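Local coordinates for arginine decarboxylase, A207R protein (Paramecium bursaria Chlorella virus 1, PDB 2NVA), which catalyses the pyridoxal 5'-phosphate-dependent decarboxylation of arginine to agmatine, at residues 26-31 / 60-65; 196-201 / 206-211. All coordinates share one frame; numbering follows the deposited sequence.

Contact 1 (26-31 / 60-65)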
ATOM      1  N   ILE A  26     -11.814  25.227  -3.198  1.00 12.87           N
ATOM      2  CA  ILE A  26     -10.625  25.120  -4.031  1.00 13.10           C
ATOM      3  C   ILE A  26     -10.942  24.371  -5.320  1.00 12.89           C
ATOM      4  O   ILE A  26     -10.580  24.812  -6.413  1.00 13.40           O
ATOM      5  CB  ILE A  26      -9.422  24.488  -3.263  1.00 13.35           C
ATOM      6  CG1 ILE A  26      -8.800  25.538  -2.330  1.00 14.12           C
ATOM      7  CG2 ILE A  26      -8.369  23.945  -4.244  1.00 14.25           C
ATOM      8  CD1 ILE A  26      -7.578  25.026  -1.535  1.00 15.98           C
ATOM      9  N   VAL A  27     -11.640  23.249  -5.192  1.00 13.11           N
ATOM     10  CA  VAL A  27     -11.980  22.412  -6.343  1.00 12.41           C
ATOM     11  C   VAL A  27     -12.984  23.123  -7.255  1.00 12.69           C
ATOM     12  O   VAL A  27     -12.836  23.071  -8.472  1.00 12.68           O
ATOM     13  CB  VAL A  27     -12.505  21.044  -5.889  1.00 12.51           C
ATOM     14  CG1 VAL A  27     -13.060  20.215  -7.080  1.00 12.41           C
ATOM     15  CG2 VAL A  27     -11.377  20.288  -5.191  1.00 12.29           C
ATOM     16  N   GLU A  28     -13.973  23.802  -6.662  1.00 12.42           N
ATOM     17  CA  GLU A  28     -14.907  24.632  -7.449  1.00 13.26           C
ATOM     18  C   GLU A  28     -14.187  25.659  -8.318  1.00 13.10           C
ATOM     19  O   GLU A  28     -14.493  25.791  -9.513  1.00 13.24           O
ATOM     20  CB  GLU A  28     -15.934  25.328  -6.547  1.00 13.85           C
ATOM     21  CG  GLU A  28     -16.880  24.337  -5.854  1.00 14.55           C
ATOM     22  CD  GLU A  28     -17.828  25.005  -4.877  1.00 16.99           C
ATOM     23  OE1 GLU A  28     -18.953  24.472  -4.707  1.00 16.43           O
ATOM     24  OE2 GLU A  28     -17.458  26.056  -4.283  1.00 16.35           O
ATOM     25  N   ASP A  29     -13.237  26.380  -7.725  1.00 13.17           N
ATOM     26  CA  ASP A  29     -12.435  27.346  -8.466  1.00 13.21           C
ATOM     27  C   ASP A  29     -11.643  26.685  -9.581  1.00 13.16           C
ATOM     28  O   ASP A  29     -11.536  27.236 -10.668  1.00 12.72           O
ATOM     29  CB  ASP A  29     -11.504  28.118  -7.524  1.00 13.94           C
ATOM     30  CG  ASP A  29     -12.264  29.025  -6.566  1.00 14.29           C
ATOM     31  OD1 ASP A  29     -11.645  29.474  -5.578  1.00 16.01           O
ATOM     32  OD2 ASP A  29     -13.475  29.309  -6.794  1.00 16.45           O
ATOM     33  N   LEU A  30     -11.100  25.493  -9.314  1.00 12.70           N
ATOM     34  CA  LEU A  30     -10.341  24.769 -10.323  1.00 12.82           C
ATOM     35  C   LEU A  30     -11.219  24.225 -11.443  1.00 12.95           C
ATOM     36  O   LEU A  30     -10.758  24.124 -12.582  1.00 13.04           O
ATOM     37  CB  LEU A  30      -9.507  23.631  -9.702  1.00 12.82           C
ATOM     38  CG  LEU A  30      -8.241  24.085  -8.955  1.00 13.09           C
ATOM     39  CD1 LEU A  30      -7.653  22.968  -8.114  1.00 13.02           C
ATOM     40  CD2 LEU A  30      -7.184  24.614  -9.945  1.00 15.03           C
ATOM     41  N   ILE A  31     -12.460  23.855 -11.123  1.00 12.60           N
ATOM     42  CA  ILE A  31     -13.404  23.438 -12.157  1.00 12.59           C
ATOM     43  C   ILE A  31     -13.701  24.622 -13.073  1.00 12.94           C
ATOM     44  O   ILE A  31     -13.754  24.478 -14.296  1.00 12.35           O
ATOM     45  CB  ILE A  31     -14.694  22.853 -11.558  1.00 12.31           C
ATOM     46  CG1 ILE A  31     -14.377  21.525 -10.846  1.00 12.59           C
ATOM     47  CG2 ILE A  31     -15.771  22.670 -12.660  1.00 12.19           C
ATOM     48  CD1 ILE A  31     -15.450  21.083  -9.859  1.00 12.89           C
ATOM     49  N   CYS A  60     -20.155  16.659  -8.841  1.00 13.52           N
ATOM     50  CA  CYS A  60     -21.499  16.400  -9.356  1.00 13.43           C
ATOM     51  C   CYS A  60     -22.262  17.710  -9.583  1.00 13.69           C
ATOM     52  O   CYS A  60     -22.826  17.933 -10.663  1.00 13.41           O
ATOM     53  CB  CYS A  60     -22.264  15.510  -8.378  1.00 13.59           C
ATOM     54  SG  CYS A  60     -24.033  15.335  -8.732  1.00 15.44           S
ATOM     55  N   ASP A  61     -22.271  18.563  -8.557  1.00 12.86           N
ATOM     56  CA  ASP A  61     -22.984  19.844  -8.589  1.00 13.63           C
ATOM     57  C   ASP A  61     -22.419  20.869  -9.586  1.00 13.59           C
ATOM     58  O   ASP A  61     -23.126  21.805  -9.981  1.00 13.44           O
ATOM     59  CB  ASP A  61     -23.014  20.447  -7.168  1.00 13.09           C
ATOM     60  CG  ASP A  61     -23.885  19.636  -6.204  1.00 14.57           C
ATOM     61  OD1 ASP A  61     -24.682  18.782  -6.667  1.00 14.71           O
ATOM     62  OD2 ASP A  61     -23.766  19.851  -4.976  1.00 15.47           O
ATOM     63  N   LYS A  62     -21.147  20.707  -9.956  1.00 13.12           N
ATOM     64  CA  LYS A  62     -20.479  21.603 -10.893  1.00 13.33           C
ATOM     65  C   LYS A  62     -20.537  21.044 -12.306  1.00 13.22           C
ATOM     66  O   LYS A  62     -19.861  21.541 -13.210  1.00 13.54           O
ATOM     67  CB  LYS A  62     -19.037  21.873 -10.464  1.00 13.60           C
ATOM     68  CG  LYS A  62     -18.891  22.718  -9.183  1.00 14.91           C
ATOM     69  CD  LYS A  62     -19.196  24.195  -9.408  1.00 15.31           C
ATOM     70  CE  LYS A  62     -18.061  24.910 -10.119  1.00 14.77           C
ATOM     71  NZ  LYS A  62     -18.485  26.324 -10.410  1.00 15.14           N
ATOM     72  N   ASN A  63     -21.358  20.011 -12.482  1.00 13.46           N
ATOM     73  CA  ASN A  63     -21.588  19.379 -13.787  1.00 13.26           C
ATOM     74  C   ASN A  63     -20.371  18.663 -14.370  1.00 13.07           C
ATOM     75  O   ASN A  63     -20.263  18.482 -15.577  1.00 12.98           O
ATOM     76  CB  ASN A  63     -22.181  20.387 -14.783  1.00 14.08           C
ATOM     77  CG  ASN A  63     -23.592  20.774 -14.432  1.00 16.35           C
ATOM     78  OD1 ASN A  63     -24.426  19.910 -14.105  1.00 17.22           O
ATOM     79  ND2 ASN A  63     -23.891  22.080 -14.489  1.00 16.34           N
ATOM     80  N   VAL A  64     -19.460  18.257 -13.499  1.00 12.59           N
ATOM     81  CA  VAL A  64     -18.311  17.439 -13.899  1.00 12.23           C
ATOM     82  C   VAL A  64     -18.785  15.991 -13.998  1.00 12.17           C
ATOM     83  O   VAL A  64     -19.630  15.574 -13.201  1.00 12.68           O
ATOM     84  CB  VAL A  64     -17.159  17.555 -12.865  1.00 12.03           C
ATOM     85  CG1 VAL A  64     -15.968  16.653 -13.232  1.00 11.74           C
ATOM     86  CG2 VAL A  64     -16.689  19.023 -12.730  1.00 13.16           C
ATOM     87  N   ASN A  65     -18.263  15.248 -14.979  1.00 11.48           N
ATOM     88  CA  ASN A  65     -18.632  13.846 -15.156  1.00 11.44           C
ATOM     89  C   ASN A  65     -17.593  12.930 -14.513  1.00 11.58           C
ATOM     90  O   ASN A  65     -16.726  13.419 -13.803  1.00 11.29           O
ATOM     91  CB  ASN A  65     -18.855  13.540 -16.637  1.00 11.73           C
ATOM     92  CG  ASN A  65     -20.085  14.224 -17.189  1.00 11.59           C
ATOM     93  OD1 ASN A  65     -20.929  14.719 -16.439  1.00 12.21           O
ATOM     94  ND2 ASN A  65     -20.205  14.241 -18.513  1.00 12.54           N
TER

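Contact 2 (196-201 / 206-211)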
ATOM      1  N   GLU A 196      -5.415   9.461 -36.380  1.00 12.99           N
ATOM      2  CA  GLU A 196      -5.104   8.374 -37.299  1.00 13.01           C
ATOM      3  C   GLU A 196      -5.928   7.136 -36.970  1.00 13.08           C
ATOM      4  O   GLU A 196      -6.389   6.439 -37.873  1.00 12.49           O
ATOM      5  CB  GLU A 196      -3.609   8.050 -37.280  1.00 13.04           C
ATOM      6  CG  GLU A 196      -2.751   9.188 -37.847  1.00 14.10           C
ATOM      7  CD  GLU A 196      -1.263   9.037 -37.575  1.00 16.27           C
ATOM      8  OE1 GLU A 196      -0.859   8.119 -36.811  1.00 17.54           O
ATOM      9  OE2 GLU A 196      -0.477   9.860 -38.130  1.00 17.22           O
ATOM     10  N   ALA A 197      -6.106   6.855 -35.679  1.00 13.12           N
ATOM     11  CA  ALA A 197      -6.970   5.744 -35.264  1.00 13.29           C
ATOM     12  C   ALA A 197      -8.455   6.018 -35.566  1.00 13.28           C
ATOM     13  O   ALA A 197      -9.202   5.119 -35.963  1.00 13.08           O
ATOM     14  CB  ALA A 197      -6.762   5.442 -33.776  1.00 12.89           C
ATOM     15  N   PHE A 198      -8.866   7.265 -35.365  1.00 13.56           N
ATOM     16  CA  PHE A 198     -10.216   7.728 -35.677  1.00 13.97           C
ATOM     17  C   PHE A 198     -10.521   7.438 -37.148  1.00 13.92           C
ATOM     18  O   PHE A 198     -11.603   6.917 -37.487  1.00 14.12           O
ATOM     19  CB  PHE A 198     -10.250   9.234 -35.429  1.00 14.79           C
ATOM     20  CG  PHE A 198     -11.588   9.785 -35.058  1.00 14.74           C
ATOM     21  CD1 PHE A 198     -12.001   9.800 -33.725  1.00 16.73           C
ATOM     22  CD2 PHE A 198     -12.399  10.365 -36.036  1.00 17.26           C
ATOM     23  CE1 PHE A 198     -13.218  10.347 -33.367  1.00 14.97           C
ATOM     24  CE2 PHE A 198     -13.634  10.923 -35.690  1.00 17.07           C
ATOM     25  CZ  PHE A 198     -14.029  10.911 -34.332  1.00 15.72           C
ATOM     26  N   ASN A 199      -9.552   7.753 -38.013  1.00 13.67           N
ATOM     27  CA  ASN A 199      -9.670   7.537 -39.451  1.00 14.31           C
ATOM     28  C   ASN A 199      -9.716   6.059 -39.857  1.00 13.90           C
ATOM     29  O   ASN A 199     -10.370   5.717 -40.848  1.00 14.13           O
ATOM     30  CB  ASN A 199      -8.578   8.301 -40.224  1.00 14.65           C
ATOM     31  CG  ASN A 199      -8.767   9.823 -40.170  1.00 15.26           C
ATOM     32  OD1 ASN A 199      -9.862  10.332 -39.872  1.00 16.55           O
ATOM     33  ND2 ASN A 199      -7.700  10.549 -40.451  1.00 16.24           N
ATOM     34  N   GLU A 200      -9.028   5.200 -39.103  1.00 13.87           N
ATOM     35  CA  GLU A 200      -9.110   3.754 -39.298  1.00 14.16           C
ATOM     36  C   GLU A 200     -10.498   3.233 -38.930  1.00 14.07           C
ATOM     37  O   GLU A 200     -11.051   2.385 -39.635  1.00 13.58           O
ATOM     38  CB  GLU A 200      -8.074   3.019 -38.451  1.00 14.07           C
ATOM     39  CG  GLU A 200      -6.662   3.173 -38.940  1.00 16.25           C
ATOM     40  CD  GLU A 200      -6.296   2.193 -40.043  1.00 18.31           C
ATOM     41  OE1 GLU A 200      -5.078   1.917 -40.174  1.00 19.29           O
ATOM     42  OE2 GLU A 200      -7.183   1.694 -40.777  1.00 17.31           O
ATOM     43  N   ALA A 201     -11.054   3.765 -37.839  1.00 13.23           N
ATOM     44  CA  ALA A 201     -12.388   3.380 -37.383  1.00 12.89           C
ATOM     45  C   ALA A 201     -13.456   3.733 -38.417  1.00 13.28           C
ATOM     46  O   ALA A 201     -14.354   2.928 -38.692  1.00 12.86           O
ATOM     47  CB  ALA A 201     -12.712   4.013 -36.014  1.00 12.77           C
ATOM     48  N   HIS A 206     -17.179   2.242 -38.606  1.00 13.00           N
ATOM     49  CA  HIS A 206     -17.654   2.873 -37.379  1.00 12.94           C
ATOM     50  C   HIS A 206     -17.908   4.341 -37.647  1.00 13.08           C
ATOM     51  O   HIS A 206     -17.412   4.889 -38.633  1.00 13.79           O
ATOM     52  CB  HIS A 206     -16.625   2.706 -36.244  1.00 12.41           C
ATOM     53  CG  HIS A 206     -16.384   1.277 -35.874  1.00 12.90           C
ATOM     54  ND1 HIS A 206     -17.314   0.524 -35.193  1.00 12.64           N
ATOM     55  CD2 HIS A 206     -15.336   0.454 -36.115  1.00 13.24           C
ATOM     56  CE1 HIS A 206     -16.845  -0.699 -35.016  1.00 12.46           C
ATOM     57  NE2 HIS A 206     -15.650  -0.769 -35.572  1.00 12.25           N
ATOM     58  N   LYS A 207     -18.673   4.965 -36.756  1.00 13.11           N
ATOM     59  CA  LYS A 207     -19.001   6.390 -36.830  1.00 13.32           C
ATOM     60  C   LYS A 207     -18.575   7.054 -35.521  1.00 13.18           C
ATOM     61  O   LYS A 207     -19.422   7.486 -34.736  1.00 13.43           O
ATOM     62  CB  LYS A 207     -20.495   6.586 -37.120  1.00 13.47           C
ATOM     63  CG  LYS A 207     -20.884   6.031 -38.500  1.00 14.48           C
ATOM     64  CD  LYS A 207     -22.351   6.276 -38.878  1.00 17.14           C
ATOM     65  CE  LYS A 207     -23.276   5.196 -38.310  1.00 19.79           C
ATOM     66  NZ  LYS A 207     -24.594   5.132 -39.115  1.00 17.96           N
ATOM     67  N   PRO A 208     -17.250   7.139 -35.287  1.00 13.05           N
ATOM     68  CA  PRO A 208     -16.779   7.655 -33.999  1.00 13.33           C
ATOM     69  C   PRO A 208     -16.959   9.170 -33.895  1.00 13.55           C
ATOM     70  O   PRO A 208     -16.979   9.873 -34.917  1.00 13.15           O
ATOM     71  CB  PRO A 208     -15.287   7.300 -34.007  1.00 13.78           C
ATOM     72  CG  PRO A 208     -14.908   7.290 -35.446  1.00 13.20           C
ATOM     73  CD  PRO A 208     -16.130   6.779 -36.176  1.00 12.90           C
ATOM     74  N   TYR A 209     -17.085   9.658 -32.663  1.00 13.39           N
ATOM     75  CA  TYR A 209     -17.276  11.085 -32.419  1.00 13.65           C
ATOM     76  C   TYR A 209     -16.620  11.565 -31.125  1.00 13.50           C
ATOM     77  O   TYR A 209     -16.718  12.742 -30.804  1.00 13.73           O
ATOM     78  CB  TYR A 209     -18.775  11.463 -32.424  1.00 13.42           C
ATOM     79  CG  TYR A 209     -19.635  10.644 -31.478  1.00 14.02           C
ATOM     80  CD1 TYR A 209     -19.958  11.108 -30.205  1.00 15.42           C
ATOM     81  CD2 TYR A 209     -20.122   9.391 -31.868  1.00 15.18           C
ATOM     82  CE1 TYR A 209     -20.761  10.341 -29.349  1.00 15.55           C
ATOM     83  CE2 TYR A 209     -20.909   8.631 -31.029  1.00 15.08           C
ATOM     84  CZ  TYR A 209     -21.223   9.102 -29.775  1.00 15.35           C
ATOM     85  OH  TYR A 209     -22.015   8.321 -28.950  1.00 16.21           O
ATOM     86  N   ILE A 210     -15.965  10.673 -30.381  1.00 13.64           N
ATOM     87  CA  ILE A 210     -15.354  11.081 -29.109  1.00 13.23           C
ATOM     88  C   ILE A 210     -13.836  10.970 -29.144  1.00 13.51           C
ATOM     89  O   ILE A 210     -13.302   9.938 -29.554  1.00 13.08           O
ATOM     90  CB  ILE A 210     -15.904  10.260 -27.903  1.00 13.40           C
ATOM     91  CG1 ILE A 210     -17.390  10.591 -27.655  1.00 13.63           C
ATOM     92  CG2 ILE A 210     -15.061  10.510 -26.628  1.00 13.63           C
ATOM     93  CD1 ILE A 210     -17.977   9.955 -26.393  1.00 15.68           C
ATOM     94  N   LEU A 211     -13.151  12.042 -28.741  1.00 12.76           N
ATOM     95  CA  LEU A 211     -11.737  11.966 -28.435  1.00 12.38           C
ATOM     96  C   LEU A 211     -11.622  12.054 -26.923  1.00 12.06           C
ATOM     97  O   LEU A 211     -12.202  12.946 -26.310  1.00 12.21           O
ATOM     98  CB  LEU A 211     -10.958  13.109 -29.089  1.00 12.70           C
ATOM     99  CG  LEU A 211      -9.510  13.300 -28.609  1.00 13.51           C
ATOM    100  CD1 LEU A 211      -8.627  12.122 -29.061  1.00 13.50           C
ATOM    101  CD2 LEU A 211      -8.917  14.631 -29.082  1.00 12.87           C
TER

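Contact 1 (26-31 / 60-65)
I31 reaches from helix 24-37 into the angle between K62 and V64. Its CD1 lies 3.7 Å from K62 CB and also 3.7 Å from V64 CG2. The CG2 branch approaches the same two residues, with I31 CG2 coming within 3.8 Å of V64 CG2. Both branches of I31 therefore take part. I31 and V64 meet at a slant, methyl against methyl. Toward 26-31, V64 makes its contacts through CG2. That branch is anti to its own carbonyl carbon, which turns it to I31. V64 also packs on P43 and Y45 of strand 41-46 and on M59.

K62 comes over I31 from the side nearer E28. Its chain is bent twice, at chi2 (-75°) and chi3 (-76°). The bends carry it across helix 24-37, over I31, and bring CE beside the E28 carbonyl. K62 CE ends 3.7 Å from E28 O and 4.2 Å from E28 CB. The carboxylate of E28 stands apart, with OE1 6.0 Å from K62 NZ. The ammonium group instead forms a salt bridge with D32, one residue beyond 26-31.

Helix 53-61 ends in a Schellman motif. N63, with positive phi, is its C-prime residue and lies between K62 and V64. The chain then enters strand 65-68 of the TIM barrel. The contact thus joins the helix before strand 41-46 to the turn after the following helix. F257 of helix 255-258 also packs on I31.

No hydrogen bond crosses between the two segments. The touching surfaces are mostly aliphatic, including the methylenes of K62. The contact is thus held mainly by apolar packing, while the lysine's charge is paired with D32 at its margin.

Contact 2 (196-201 / 206-211)
F198 projects from helix 184-204 and lays its ring against P208. CG is roughly anti to the backbone N (chi1 -152°), and CB carries the ring out across the proline. F198 CG is 4.2 Å from P208 CG. The two sides of the ring then diverge. F198 CD2 is 4.0 Å from P208 CG, whereas CD1 lies 4.1 Å from P208 CB. Further out, F198 CE1 comes to 3.7 Å from P208 CB. At the ring edge, near its plane, F198 CE1 also meets I210 O at 3.8 Å. CE2 stays close to P208 CG and P208 O. The tip, F198 CZ, is 3.2 Å from P208 O. It also passes near Y209 N on an oblique line.

The proline covers one face of the phenyl ring. P208 CG sits 3.8 Å from the centroid of the F198 ring and only 8° off its normal, a CH-pi contact. F242 adds an edge-to-face ring contact with F198.

The contact joins parts of a beta-alpha-beta unit of the TIM barrel: strand 170-174, helix 184-204, strand 210-212. It lies where the chain turns back from the helix toward the second strand. P208 faces the helix just before that strand begins. I210 points away from the helix and packs on I171 and V250 in the neighbouring strands.

A201 lies one helical turn beyond F198. Its CB touches P208 CG, so the proline ring meets both helix residues. H206 N donates a hydrogen bond to A201 O (2.9 Å, N-H...O angle 143°), tying the return segment to the helix backbone. H206 CB packs close to the same carbonyl oxygen. The imidazole presents its edge to it and uses NE2 for a hydrogen bond to L160 O in helix 156-165.

In the fold
Contact 1 and contact 2 follow one another along the chain and do not touch. Their centres are 29 Å apart, and their nearest atoms about 9 Å. Both lie in the pyridoxal-binding TIM barrel. Contact 1 leads into strand 65-68 and contact 2 into strand 210-212; strands 41-46 and 248-251 stand between these two. The side chain of V64 is about 12 Å from the bound PL2, the adduct of agmatine and pyridoxal phosphate. The side chain of I210 is about 13 Å from a bound PL2. V64 is also about 9 Å from G254, a cofactor-binding residue, measured between side chains. Neither contact reaches the ligand directly.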